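Side-chain contacts in IPT/TIG domain-containing protein (Bacteroides thetaiotaomicron, PDB 3TC9), which probably serves as an auxiliary nutrient-binding protein, joining an immunoglobulin-like IPT/TIG domain to a six-bladed beta-propeller: residues I184-T187 and S192-I195; P205-L210 and L240-W245; D353-D358 and T374-R379; I404-D407 and C412-I415. One frame throughout, in Å; residues are numbered along the deposited sequence.

All four contacts lie in the beta-propeller that follows the N-terminal IPT/TIG domain, and they come in series along the chain, none nesting or crossing. Contact 1 closes a hairpin turn of four residues between the first two strands of one blade. Contact 2 closes a 29-residue loop, tying the next strand of that blade to the following blade. It borders contact 1 in the sheet, where Met193 O lies 2.7 Å from Leu210 N. Contact 3 closes a 15-residue loop within a later blade. Contact 4 closes the four-residue hairpin of the last blade, whose sheet is completed by the early strand 107-113. It meets contact 3 through aromatic rings, Tyr355 CE2 lying 3.5 Å from Phe413 CZ.

Contact 1 (I184-T187 and S192-I195); sequences ICWT and SMII
Thr187 OG1 is gripped twice beside the turn of this beta hairpin, part of one propeller blade: Ser192 N donates to it at 3.3 Å, and Glu189, in the turn itself, adds a weak hydrogen bond. The hydroxyl continues the backbone ladder in place of a carbonyl, because chi1 of 56° sets OG1 between the backbone N and the carbonyl carbon, within range of Ser192 N. Thr187 N in turn reaches Ser192 O, also over 3.3 Å. Farther along, Cys185 and Ile194 form an antiparallel hydrogen-bonded pair, with Ile194 N donating to Cys185 O at 2.8 Å and Cys185 N to Ile194 O at 3.1 Å.

On the face carrying Ile184, Trp186, Met193 and Ile195, Met193 (present as selenomethionine) runs alongside the indole. Its CB lies over the six-membered ring near the rim, 3.7 Å from Trp186 CZ3, a CH-pi contact. The chain bends at chi3, and the selenium stands obliquely to that ring in a Met-aromatic contact while also meeting Ile184 CG2 at 3.7 Å. Ile195 CD1 packs beside Ile184. On the other face Cys185 SG rests against Ile194 CB at 3.7 Å, and the side chains of Thr187 and Ile194 cross at about a right angle, CG2 of the first meeting CD1 of the second.

Trp186 NE1 bonds to Ser143 on the neighbouring blade. The indole therefore pairs an apolar face, packed against Met193 inside its own blade, with a satisfied polar edge that reaches across the blade boundary.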
loop_
_atom_site.group_PDB
_atom_site.type_symbol
_atom_site.label_atom_id
_atom_site.label_comp_id
_atom_site.label_asym_id
_atom_site.label_seq_id
_atom_site.Cartn_x
_atom_site.Cartn_y
_atom_site.Cartn_z
ATOM N N ILE B 184 -0.743 -26.130 -9.568
ATOM C CA ILE B 184 -1.519 -26.213 -8.337
ATOM C C ILE B 184 -2.578 -25.157 -8.382
ATOM O O ILE B 184 -2.273 -23.975 -8.614
ATOM C CB ILE B 184 -0.698 -26.016 -7.018
ATOM C CG1 ILE B 184 0.641 -26.710 -7.001
ATOM C CG2 ILE B 184 -1.540 -26.282 -5.737
ATOM C CD1 ILE B 184 1.711 -25.856 -6.373
ATOM N N CYS B 185 -3.807 -25.553 -8.090
ATOM C CA CYS B 185 -4.887 -24.611 -7.870
ATOM C C CYS B 185 -5.833 -25.197 -6.811
ATOM O O CYS B 185 -5.603 -26.307 -6.313
ATOM C CB CYS B 185 -5.602 -24.172 -9.147
ATOM S SG CYS B 185 -6.397 -25.503 -10.080
ATOM N N TRP B 186 -6.779 -24.389 -6.352
ATOM C CA TRP B 186 -7.631 -24.745 -5.233
ATOM C C TRP B 186 -9.081 -24.599 -5.580
ATOM O O TRP B 186 -9.447 -23.727 -6.374
ATOM C CB TRP B 186 -7.302 -23.831 -4.038
ATOM C CG TRP B 186 -5.856 -23.878 -3.622
ATOM C CD1 TRP B 186 -4.816 -23.165 -4.154
ATOM C CD2 TRP B 186 -5.293 -24.700 -2.594
ATOM N NE1 TRP B 186 -3.641 -23.493 -3.518
ATOM C CE2 TRP B 186 -3.903 -24.437 -2.558
ATOM C CE3 TRP B 186 -5.830 -25.640 -1.702
ATOM C CZ2 TRP B 186 -3.046 -25.081 -1.661
ATOM C CZ3 TRP B 186 -4.977 -26.268 -0.811
ATOM C CH2 TRP B 186 -3.607 -25.975 -0.788
ATOM N N THR B 187 -9.924 -25.424 -4.938
ATOM C CA THR B 187 -11.375 -25.330 -5.058
ATOM C C THR B 187 -11.765 -24.066 -4.301
ATOM O O THR B 187 -11.013 -23.621 -3.416
ATOM C CB THR B 187 -12.047 -26.592 -4.525
ATOM O OG1 THR B 187 -11.611 -26.798 -3.183
ATOM C CG2 THR B 187 -11.749 -27.819 -5.367
ATOM N N SER B 192 -9.978 -28.803 -1.154
ATOM C CA SER B 192 -9.179 -29.632 -2.045
ATOM C C SER B 192 -8.143 -28.850 -2.845
ATOM O O SER B 192 -8.344 -27.697 -3.232
ATOM C CB SER B 192 -10.085 -30.378 -3.009
ATOM O OG SER B 192 -11.018 -31.198 -2.320
HETATM N N MSE B 193 -7.042 -29.526 -3.131
HETATM C CA MSE B 193 -5.956 -29.009 -3.938
HETATM C C MSE B 193 -5.954 -29.774 -5.274
HETATM O O MSE B 193 -5.921 -31.006 -5.288
HETATM C CB MSE B 193 -4.634 -29.150 -3.165
HETATM C CG MSE B 193 -3.397 -29.064 -4.024
HETATM SE SE MSE B 193 -1.819 -28.770 -2.974
HETATM C CE MSE B 193 -1.653 -30.421 -2.186
ATOM N N ILE B 194 -6.003 -29.044 -6.383
ATOM C CA ILE B 194 -5.988 -29.642 -7.714
ATOM C C ILE B 194 -4.551 -29.675 -8.229
ATOM O O ILE B 194 -3.927 -28.622 -8.365
ATOM C CB ILE B 194 -6.916 -28.925 -8.728
ATOM C CG1 ILE B 194 -8.250 -28.354 -8.126
ATOM C CG2 ILE B 194 -7.054 -29.721 -10.038
ATOM C CD1 ILE B 194 -9.313 -29.278 -7.827
ATOM N N ILE B 195 -4.054 -30.880 -8.539
ATOM C CA ILE B 195 -2.705 -31.132 -9.051
ATOM C C ILE B 195 -2.851 -31.606 -10.503
ATOM O O ILE B 195 -3.582 -32.560 -10.769
ATOM C CB ILE B 195 -2.002 -32.166 -8.111
ATOM C CG1 ILE B 195 -1.706 -31.571 -6.712
ATOM C CG2 ILE B 195 -0.770 -32.819 -8.715
ATOM C CD1 ILE B 195 -0.928 -30.255 -6.659
#

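Contact 2 (P205-L210 and L240-W245); sequences PNNYIL and LYFNSW
Asn207 lays the nitrogen of its carboxamide over one face of the Phe242 ring, offset toward the rim, with ND2 3.7 Å from Phe242 CG. The amide plane stands 73° from the ring plane, so the nitrogen end, rather than the flat of the amide, meets the aromatic surface. The amide is held at both ends from within its own blade: OD1 bonds to Thr196 and ND2 to Thr223, on the strands to either side of 205-211. Those two bonds would fix the rotation of the group and satisfy its polar atoms, although it is buried against Phe242 and Leu240.

The side chains of Leu240 and Asn207 point toward each other, Leu240 CD2 lying 4.0 Å from Asn207 ND2. The carboxamide of Asn206 comes to the CD2 and CE2 side of Phe242, crossing that side chain at about a right angle, at the residue where the chain turns a corner. No hydrogen bond joins 205-210 to 240-245. Phe242 also meets the ring of Phe251, and Ala231 touches Asn207, Leu240 and Phe242.

The two strands belong to separate four-stranded sheets that follow each other in the chain. Side chains of one sheet packing onto those of the next, without backbone pairing, is the usual interface between consecutive blades of a beta-propeller.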
loop_
_atom_site.group_PDB
_atom_site.type_symbol
_atom_site.label_atom_id
_atom_site.label_comp_id
_atom_site.label_asym_id
_atom_site.label_seq_id
_atom_site.Cartn_x
_atom_site.Cartn_y
_atom_site.Cartn_z
ATOM N N PRO B 205 -5.198 -39.899 -16.044
ATOM C CA PRO B 205 -5.625 -38.568 -15.558
ATOM C C PRO B 205 -4.681 -37.386 -15.851
ATOM O O PRO B 205 -3.445 -37.520 -15.904
ATOM C CB PRO B 205 -5.757 -38.749 -14.037
ATOM C CG PRO B 205 -5.645 -40.222 -13.779
ATOM C CD PRO B 205 -4.855 -40.788 -14.909
ATOM N N ASN B 206 -5.303 -36.196 -16.027
ATOM C CA ASN B 206 -4.585 -34.930 -16.196
ATOM C C ASN B 206 -4.728 -34.136 -14.915
ATOM O O ASN B 206 -3.778 -33.490 -14.520
ATOM C CB ASN B 206 -5.039 -34.114 -17.428
ATOM C CG ASN B 206 -6.536 -33.877 -17.620
ATOM O OD1 ASN B 206 -7.374 -34.172 -16.757
ATOM N ND2 ASN B 206 -6.911 -33.322 -18.779
ATOM N N ASN B 207 -5.885 -34.236 -14.234
ATOM C CA ASN B 207 -6.160 -33.502 -13.001
ATOM C C ASN B 207 -6.488 -34.434 -11.850
ATOM O O ASN B 207 -7.322 -35.324 -11.963
ATOM C CB ASN B 207 -7.298 -32.489 -13.215
ATOM C CG ASN B 207 -6.907 -31.402 -14.186
ATOM O OD1 ASN B 207 -5.906 -30.705 -13.995
ATOM N ND2 ASN B 207 -7.646 -31.267 -15.275
ATOM N N TYR B 208 -5.773 -34.237 -10.754
ATOM C CA TYR B 208 -5.885 -34.976 -9.506
ATOM C C TYR B 208 -6.350 -34.034 -8.424
ATOM O O TYR B 208 -6.014 -32.853 -8.461
ATOM C CB TYR B 208 -4.530 -35.604 -9.104
ATOM C CG TYR B 208 -4.013 -36.658 -10.056
ATOM C CD1 TYR B 208 -3.199 -36.314 -11.135
ATOM C CD2 TYR B 208 -4.305 -38.005 -9.861
ATOM C CE1 TYR B 208 -2.704 -37.283 -12.005
ATOM C CE2 TYR B 208 -3.812 -38.984 -10.723
ATOM C CZ TYR B 208 -3.014 -38.618 -11.796
ATOM O OH TYR B 208 -2.545 -39.568 -12.669
ATOM N N ILE B 209 -7.092 -34.558 -7.447
ATOM C CA ILE B 209 -7.590 -33.788 -6.314
ATOM C C ILE B 209 -6.978 -34.355 -5.007
ATOM O O ILE B 209 -6.920 -35.572 -4.819
ATOM C CB ILE B 209 -9.147 -33.740 -6.337
ATOM C CG1 ILE B 209 -9.705 -32.616 -5.476
ATOM C CG2 ILE B 209 -9.846 -35.093 -6.101
ATOM C CD1 ILE B 209 -11.041 -32.041 -6.003
ATOM N N LEU B 210 -6.416 -33.470 -4.176
ATOM C CA LEU B 210 -5.817 -33.829 -2.890
ATOM C C LEU B 210 -6.641 -33.182 -1.799
ATOM O O LEU B 210 -6.677 -31.957 -1.683
ATOM C CB LEU B 210 -4.328 -33.425 -2.782
ATOM C CG LEU B 210 -3.299 -34.205 -3.606
ATOM C CD1 LEU B 210 -1.964 -33.571 -3.507
ATOM C CD2 LEU B 210 -3.129 -35.613 -3.107
ATOM N N LEU B 240 -13.231 -25.016 -13.126
ATOM C CA LEU B 240 -11.867 -25.333 -13.541
ATOM C C LEU B 240 -11.645 -25.191 -15.048
ATOM O O LEU B 240 -12.430 -25.707 -15.842
ATOM C CB LEU B 240 -11.529 -26.761 -13.112
ATOM C CG LEU B 240 -10.077 -27.205 -13.293
ATOM C CD1 LEU B 240 -9.235 -26.741 -12.146
ATOM C CD2 LEU B 240 -9.985 -28.695 -13.397
ATOM N N TYR B 241 -10.550 -24.521 -15.425
ATOM C CA TYR B 241 -10.127 -24.340 -16.810
ATOM C C TYR B 241 -8.805 -25.063 -16.989
ATOM O O TYR B 241 -7.930 -24.974 -16.122
ATOM C CB TYR B 241 -9.998 -22.847 -17.160
ATOM C CG TYR B 241 -11.336 -22.140 -17.140
ATOM C CD1 TYR B 241 -12.167 -22.145 -18.258
ATOM C CD2 TYR B 241 -11.794 -21.501 -15.988
ATOM C CE1 TYR B 241 -13.416 -21.524 -18.234
ATOM C CE2 TYR B 241 -13.042 -20.877 -15.954
ATOM C CZ TYR B 241 -13.857 -20.912 -17.076
ATOM O OH TYR B 241 -15.101 -20.342 -17.048
ATOM N N PHE B 242 -8.666 -25.814 -18.071
ATOM C CA PHE B 242 -7.416 -26.537 -18.329
ATOM C C PHE B 242 -7.267 -26.695 -19.827
ATOM O O PHE B 242 -8.180 -26.329 -20.565
ATOM C CB PHE B 242 -7.374 -27.883 -17.581
ATOM C CG PHE B 242 -8.489 -28.841 -17.912
ATOM C CD1 PHE B 242 -9.692 -28.805 -17.210
ATOM C CD2 PHE B 242 -8.319 -29.820 -18.887
ATOM C CE1 PHE B 242 -10.727 -29.702 -17.512
ATOM C CE2 PHE B 242 -9.349 -30.710 -19.189
ATOM C CZ PHE B 242 -10.545 -30.652 -18.492
ATOM N N ASN B 243 -6.123 -27.201 -20.288
ATOM C CA ASN B 243 -5.909 -27.324 -21.724
ATOM C C ASN B 243 -5.495 -28.733 -22.133
ATOM O O ASN B 243 -5.435 -29.661 -21.320
ATOM C CB ASN B 243 -4.826 -26.288 -22.185
ATOM C CG ASN B 243 -3.378 -26.740 -22.016
ATOM O OD1 ASN B 243 -3.040 -27.405 -21.047
ATOM N ND2 ASN B 243 -2.508 -26.487 -23.005
ATOM N N SER B 244 -5.193 -28.838 -23.436
ATOM C CA SER B 244 -4.619 -29.950 -24.160
ATOM C C SER B 244 -3.673 -29.321 -25.178
ATOM O O SER B 244 -4.075 -28.402 -25.900
ATOM C CB SER B 244 -5.696 -30.813 -24.802
ATOM O OG SER B 244 -5.090 -31.888 -25.499
ATOM N N TRP B 245 -2.391 -29.730 -25.146
ATOM C CA TRP B 245 -1.336 -29.193 -26.014
ATOM C C TRP B 245 -1.581 -29.497 -27.520
ATOM O O TRP B 245 -1.286 -28.655 -28.367
ATOM C CB TRP B 245 0.010 -29.758 -25.534
ATOM C CG TRP B 245 1.168 -29.672 -26.484
ATOM C CD1 TRP B 245 2.155 -28.728 -26.494
ATOM C CD2 TRP B 245 1.570 -30.680 -27.423
ATOM N NE1 TRP B 245 3.099 -29.040 -27.449
ATOM C CE2 TRP B 245 2.770 -30.237 -28.028
ATOM C CE3 TRP B 245 1.021 -31.915 -27.824
ATOM C CZ2 TRP B 245 3.411 -30.965 -29.037
ATOM C CZ3 TRP B 245 1.671 -32.648 -28.807
ATOM C CH2 TRP B 245 2.842 -32.168 -29.413
#

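Contact 3 (D353-D358 and T374-R379); sequences DFYFCD and TTFAGR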
loop_
_atom_site.group_PDB
_atom_site.type_symbol
_atom_site.label_atom_id
_atom_site.label_comp_id
_atom_site.label_asym_id
_atom_site.label_seq_id
_atom_site.Cartn_x
_atom_site.Cartn_y
_atom_site.Cartn_z
ATOM N N ASP B 353 -0.126 -5.460 -11.253
ATOM C CA ASP B 353 0.876 -5.759 -12.264
ATOM C C ASP B 353 1.026 -7.293 -12.285
ATOM O O ASP B 353 0.737 -7.984 -11.290
ATOM C CB ASP B 353 2.220 -5.101 -11.924
ATOM C CG ASP B 353 2.338 -3.622 -12.184
ATOM O OD1 ASP B 353 1.919 -3.180 -13.260
ATOM O OD2 ASP B 353 2.961 -2.934 -11.369
ATOM N N PHE B 354 1.513 -7.817 -13.387
ATOM C CA PHE B 354 1.719 -9.252 -13.510
ATOM C C PHE B 354 3.218 -9.538 -13.686
ATOM O O PHE B 354 3.805 -9.166 -14.705
ATOM C CB PHE B 354 0.874 -9.796 -14.664
ATOM C CG PHE B 354 0.966 -11.287 -14.882
ATOM C CD1 PHE B 354 0.304 -12.173 -14.034
ATOM C CD2 PHE B 354 1.653 -11.804 -15.972
ATOM C CE1 PHE B 354 0.316 -13.550 -14.282
ATOM C CE2 PHE B 354 1.692 -13.184 -16.203
ATOM C CZ PHE B 354 1.014 -14.048 -15.362
ATOM N N TYR B 355 3.837 -10.116 -12.636
ATOM C CA TYR B 355 5.245 -10.495 -12.539
ATOM C C TYR B 355 5.402 -11.939 -12.949
ATOM O O TYR B 355 4.727 -12.788 -12.393
ATOM C CB TYR B 355 5.741 -10.331 -11.101
ATOM C CG TYR B 355 5.996 -8.903 -10.677
ATOM C CD1 TYR B 355 4.945 -8.005 -10.522
ATOM C CD2 TYR B 355 7.279 -8.473 -10.336
ATOM C CE1 TYR B 355 5.159 -6.708 -10.060
ATOM C CE2 TYR B 355 7.503 -7.179 -9.868
ATOM C CZ TYR B 355 6.437 -6.297 -9.740
ATOM O OH TYR B 355 6.629 -5.010 -9.314
ATOM N N PHE B 356 6.281 -12.243 -13.884
ATOM C CA PHE B 356 6.398 -13.641 -14.288
ATOM C C PHE B 356 7.846 -14.039 -14.557
ATOM O O PHE B 356 8.684 -13.190 -14.885
ATOM C CB PHE B 356 5.519 -13.934 -15.529
ATOM C CG PHE B 356 5.881 -13.175 -16.774
ATOM C CD1 PHE B 356 5.367 -11.901 -17.006
ATOM C CD2 PHE B 356 6.738 -13.728 -17.722
ATOM C CE1 PHE B 356 5.683 -11.204 -18.179
ATOM C CE2 PHE B 356 7.066 -13.021 -18.881
ATOM C CZ PHE B 356 6.534 -11.769 -19.100
ATOM N N CYS B 357 8.113 -15.346 -14.457
ATOM C CA CYS B 357 9.394 -15.932 -14.762
ATOM C C CYS B 357 9.539 -16.074 -16.236
ATOM O O CYS B 357 8.665 -16.621 -16.884
ATOM C CB CYS B 357 9.542 -17.282 -14.077
ATOM S SG CYS B 357 9.623 -17.179 -12.282
ATOM N N ASP B 358 10.652 -15.577 -16.772
ATOM C CA ASP B 358 11.042 -15.703 -18.183
ATOM C C ASP B 358 12.224 -16.674 -18.154
ATOM O O ASP B 358 13.381 -16.265 -18.023
ATOM C CB ASP B 358 11.379 -14.329 -18.764
ATOM C CG ASP B 358 11.351 -14.232 -20.278
ATOM O OD1 ASP B 358 10.832 -15.171 -20.924
ATOM O OD2 ASP B 358 11.813 -13.191 -20.816
ATOM N N THR B 374 8.643 -4.950 -18.785
ATOM C CA THR B 374 9.952 -4.518 -18.279
ATOM C C THR B 374 10.612 -5.710 -17.566
ATOM O O THR B 374 9.979 -6.751 -17.425
ATOM C CB THR B 374 9.837 -3.286 -17.365
ATOM O OG1 THR B 374 8.958 -3.611 -16.306
ATOM C CG2 THR B 374 9.343 -2.015 -18.102
ATOM N N THR B 375 11.881 -5.561 -17.123
ATOM C CA THR B 375 12.584 -6.613 -16.409
ATOM C C THR B 375 12.750 -6.174 -14.974
ATOM O O THR B 375 13.231 -5.073 -14.702
ATOM C CB THR B 375 13.893 -6.946 -17.107
ATOM O OG1 THR B 375 13.548 -7.402 -18.407
ATOM C CG2 THR B 375 14.753 -8.012 -16.346
ATOM N N PHE B 376 12.342 -7.029 -14.054
ATOM C CA PHE B 376 12.425 -6.712 -12.645
ATOM C C PHE B 376 13.747 -7.131 -12.037
ATOM O O PHE B 376 14.366 -6.343 -11.312
ATOM C CB PHE B 376 11.253 -7.391 -11.906
ATOM C CG PHE B 376 11.159 -7.154 -10.410
ATOM C CD1 PHE B 376 11.073 -5.861 -9.896
ATOM C CD2 PHE B 376 11.066 -8.224 -9.526
ATOM C CE1 PHE B 376 10.914 -5.648 -8.520
ATOM C CE2 PHE B 376 10.900 -8.013 -8.159
ATOM C CZ PHE B 376 10.798 -6.728 -7.665
ATOM N N ALA B 377 14.173 -8.386 -12.293
ATOM C CA ALA B 377 15.355 -8.939 -11.631
ATOM C C ALA B 377 16.007 -9.988 -12.456
ATOM O O ALA B 377 15.337 -10.704 -13.183
ATOM C CB ALA B 377 14.967 -9.540 -10.282
ATOM N N GLY B 378 17.322 -10.088 -12.314
ATOM C CA GLY B 378 18.116 -11.070 -13.037
ATOM C C GLY B 378 18.975 -10.412 -14.079
ATOM O O GLY B 378 18.885 -9.195 -14.294
ATOM N N ARG B 379 19.824 -11.239 -14.735
ATOM C CA ARG B 379 20.746 -10.842 -15.789
ATOM C C ARG B 379 21.805 -9.835 -15.274
ATOM O O ARG B 379 22.366 -9.086 -16.052
ATOM C CB ARG B 379 19.995 -10.297 -17.038
ATOM C CG ARG B 379 18.931 -11.251 -17.558
ATOM C CD ARG B 379 18.131 -10.653 -18.682
ATOM N NE ARG B 379 18.916 -10.493 -19.913
ATOM C CZ ARG B 379 19.033 -11.419 -20.856
ATOM N NH1 ARG B 379 18.447 -12.599 -20.713
ATOM N NH2 ARG B 379 19.737 -11.173 -21.950
#
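Phe376 takes the edge of Tyr355 on its face, a T-shaped pair that spans one blade of the propeller: strand 363-367 runs between 352-358 and 372-376, and the rings reach across it. Along 374-379, Thr375 precedes the aromatic residue, its hydroxyl hydrogen-bonded to both Asp323 and Trp321. At Phe376 itself, chi1 of -179° carries CG anti to the backbone N, a turn that presents the ring face to Tyr355. Tyr355 CE2 stands over the middle of this ring, 3.6 Å above its plane, and the two ring planes are 88° apart. Tyr355 CD2 follows along the same edge, 3.9 Å from Phe376 CD2, which lies in the plane of the tyrosine ring. With an alanine in place of Phe376, the CE2 edge of Tyr355 would probably lose the aromatic face it rests on, leaving a gap beside Phe413, which also touches both rings.

Just beyond, Phe376 and Ala377 both face Ile364, forming a classic beta bulge as the chain turns its corner. The ring pair carries the whole contact between the two segments, and its nearest approach is Tyr355 CE2 to Phe376 CG, 3.7 Å.

Contact 4 (I404-D407 and C412-I415); sequences IVYD and CFFI
Phe413 packs against Tyr406 and Ile404 at the apolar centre of a beta hairpin, the inner two strands of the last propeller blade. Tyr406 turns an edge to Phe413: its CD1 stands over the centre of the ring, 3.5 Å above the plane, with the planes inclined at 52°. Ile404 runs beside Phe413, its CD1 3.9 Å from Phe413 CD2, since chi1 of -168° swings CG1 anti to the backbone N. Its CG1 also meets Ile415. This face packs on Thr338 and Val340 of the preceding blade, where Phe413 also meets the rings of Tyr355 and Phe376. Replacing the Phe413 ring with an alanine side chain is likely to leave the Tyr406 edge without its aromatic partner and open a gap between these blades.

On the other face Val405 CG1 touches Phe414 CB. The backbones of this pair exchange two hydrogen bonds: Val405 N to Phe414 O is 3.0 Å, and Phe414 N to Val405 O is the same length. Farther out, Asp407 OD2 lies at the edge of the Phe414 ring, in its plane, 3.7 Å from Phe414 CE2. OD1 is hydrogen-bonded to His149 and OD2 salt-bridged to Arg410. Beside the turn, Asp407 N donates to Cys412 O at 2.7 Å.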
loop_
_atom_site.group_PDB
_atom_site.type_symbol
_atom_site.label_atom_id
_atom_site.label_comp_id
_atom_site.label_asym_id
_atom_site.label_seq_id
_atom_site.Cartn_x
_atom_site.Cartn_y
_atom_site.Cartn_z
ATOM N N ILE B 404 6.904 -18.777 -9.177
ATOM C CA ILE B 404 6.972 -17.460 -8.535
ATOM C C ILE B 404 5.680 -17.201 -7.785
ATOM O O ILE B 404 4.584 -17.483 -8.295
ATOM C CB ILE B 404 7.287 -16.293 -9.543
ATOM C CG1 ILE B 404 7.639 -14.956 -8.794
ATOM C CG2 ILE B 404 6.159 -16.096 -10.560
ATOM C CD1 ILE B 404 7.970 -13.715 -9.715
ATOM N N VAL B 405 5.801 -16.636 -6.587
ATOM C CA VAL B 405 4.608 -16.225 -5.872
ATOM C C VAL B 405 4.947 -14.925 -5.134
ATOM O O VAL B 405 6.070 -14.772 -4.657
ATOM C CB VAL B 405 3.994 -17.331 -4.970
ATOM C CG1 VAL B 405 4.897 -17.701 -3.793
ATOM C CG2 VAL B 405 2.594 -16.949 -4.494
ATOM N N TYR B 406 3.997 -13.976 -5.089
ATOM C CA TYR B 406 4.198 -12.781 -4.292
ATOM C C TYR B 406 3.526 -13.022 -2.916
ATOM O O TYR B 406 2.385 -13.496 -2.852
ATOM C CB TYR B 406 3.677 -11.508 -4.989
ATOM C CG TYR B 406 3.894 -10.252 -4.162
ATOM C CD1 TYR B 406 5.177 -9.787 -3.888
ATOM C CD2 TYR B 406 2.818 -9.556 -3.617
ATOM C CE1 TYR B 406 5.388 -8.681 -3.061
ATOM C CE2 TYR B 406 3.019 -8.449 -2.782
ATOM C CZ TYR B 406 4.305 -8.014 -2.518
ATOM O OH TYR B 406 4.524 -6.930 -1.713
ATOM N N ASP B 407 4.253 -12.755 -1.822
ATOM C CA ASP B 407 3.710 -12.902 -0.479
ATOM C C ASP B 407 3.369 -11.505 0.044
ATOM O O ASP B 407 4.265 -10.747 0.397
ATOM C CB ASP B 407 4.716 -13.626 0.431
ATOM C CG ASP B 407 4.173 -14.025 1.787
ATOM O OD1 ASP B 407 3.245 -13.346 2.291
ATOM O OD2 ASP B 407 4.681 -14.993 2.355
ATOM N N CYS B 412 7.333 -9.947 -0.013
ATOM C CA CYS B 412 8.447 -10.446 -0.812
ATOM C C CYS B 412 7.959 -11.430 -1.860
ATOM O O CYS B 412 6.836 -11.907 -1.788
ATOM C CB CYS B 412 9.489 -11.098 0.100
ATOM S SG CYS B 412 8.901 -12.590 0.950
ATOM N N PHE B 413 8.841 -11.760 -2.790
ATOM C CA PHE B 413 8.672 -12.778 -3.817
ATOM C C PHE B 413 9.467 -14.005 -3.448
ATOM O O PHE B 413 10.563 -13.883 -2.909
ATOM C CB PHE B 413 9.156 -12.279 -5.202
ATOM C CG PHE B 413 8.410 -11.098 -5.772
ATOM C CD1 PHE B 413 8.747 -9.793 -5.401
ATOM C CD2 PHE B 413 7.366 -11.285 -6.686
ATOM C CE1 PHE B 413 8.046 -8.701 -5.915
ATOM C CE2 PHE B 413 6.681 -10.190 -7.216
ATOM C CZ PHE B 413 7.017 -8.906 -6.816
ATOM N N PHE B 414 8.920 -15.179 -3.749
ATOM C CA PHE B 414 9.579 -16.474 -3.627
ATOM C C PHE B 414 9.670 -17.046 -5.033
ATOM O O PHE B 414 8.664 -17.067 -5.742
ATOM C CB PHE B 414 8.862 -17.421 -2.646
ATOM C CG PHE B 414 8.909 -16.924 -1.220
ATOM C CD1 PHE B 414 10.117 -16.808 -0.547
ATOM C CD2 PHE B 414 7.748 -16.552 -0.559
ATOM C CE1 PHE B 414 10.166 -16.323 0.767
ATOM C CE2 PHE B 414 7.792 -16.102 0.767
ATOM C CZ PHE B 414 9.003 -16.010 1.425
ATOM N N ILE B 415 10.889 -17.400 -5.469
ATOM C CA ILE B 415 11.121 -17.885 -6.831
ATOM C C ILE B 415 11.716 -19.286 -6.815
ATOM O O ILE B 415 12.659 -19.535 -6.064
ATOM C CB ILE B 415 12.034 -16.890 -7.621
ATOM C CG1 ILE B 415 11.395 -15.483 -7.698
ATOM C CG2 ILE B 415 12.425 -17.379 -9.029
ATOM C CD1 ILE B 415 12.304 -14.464 -7.304
#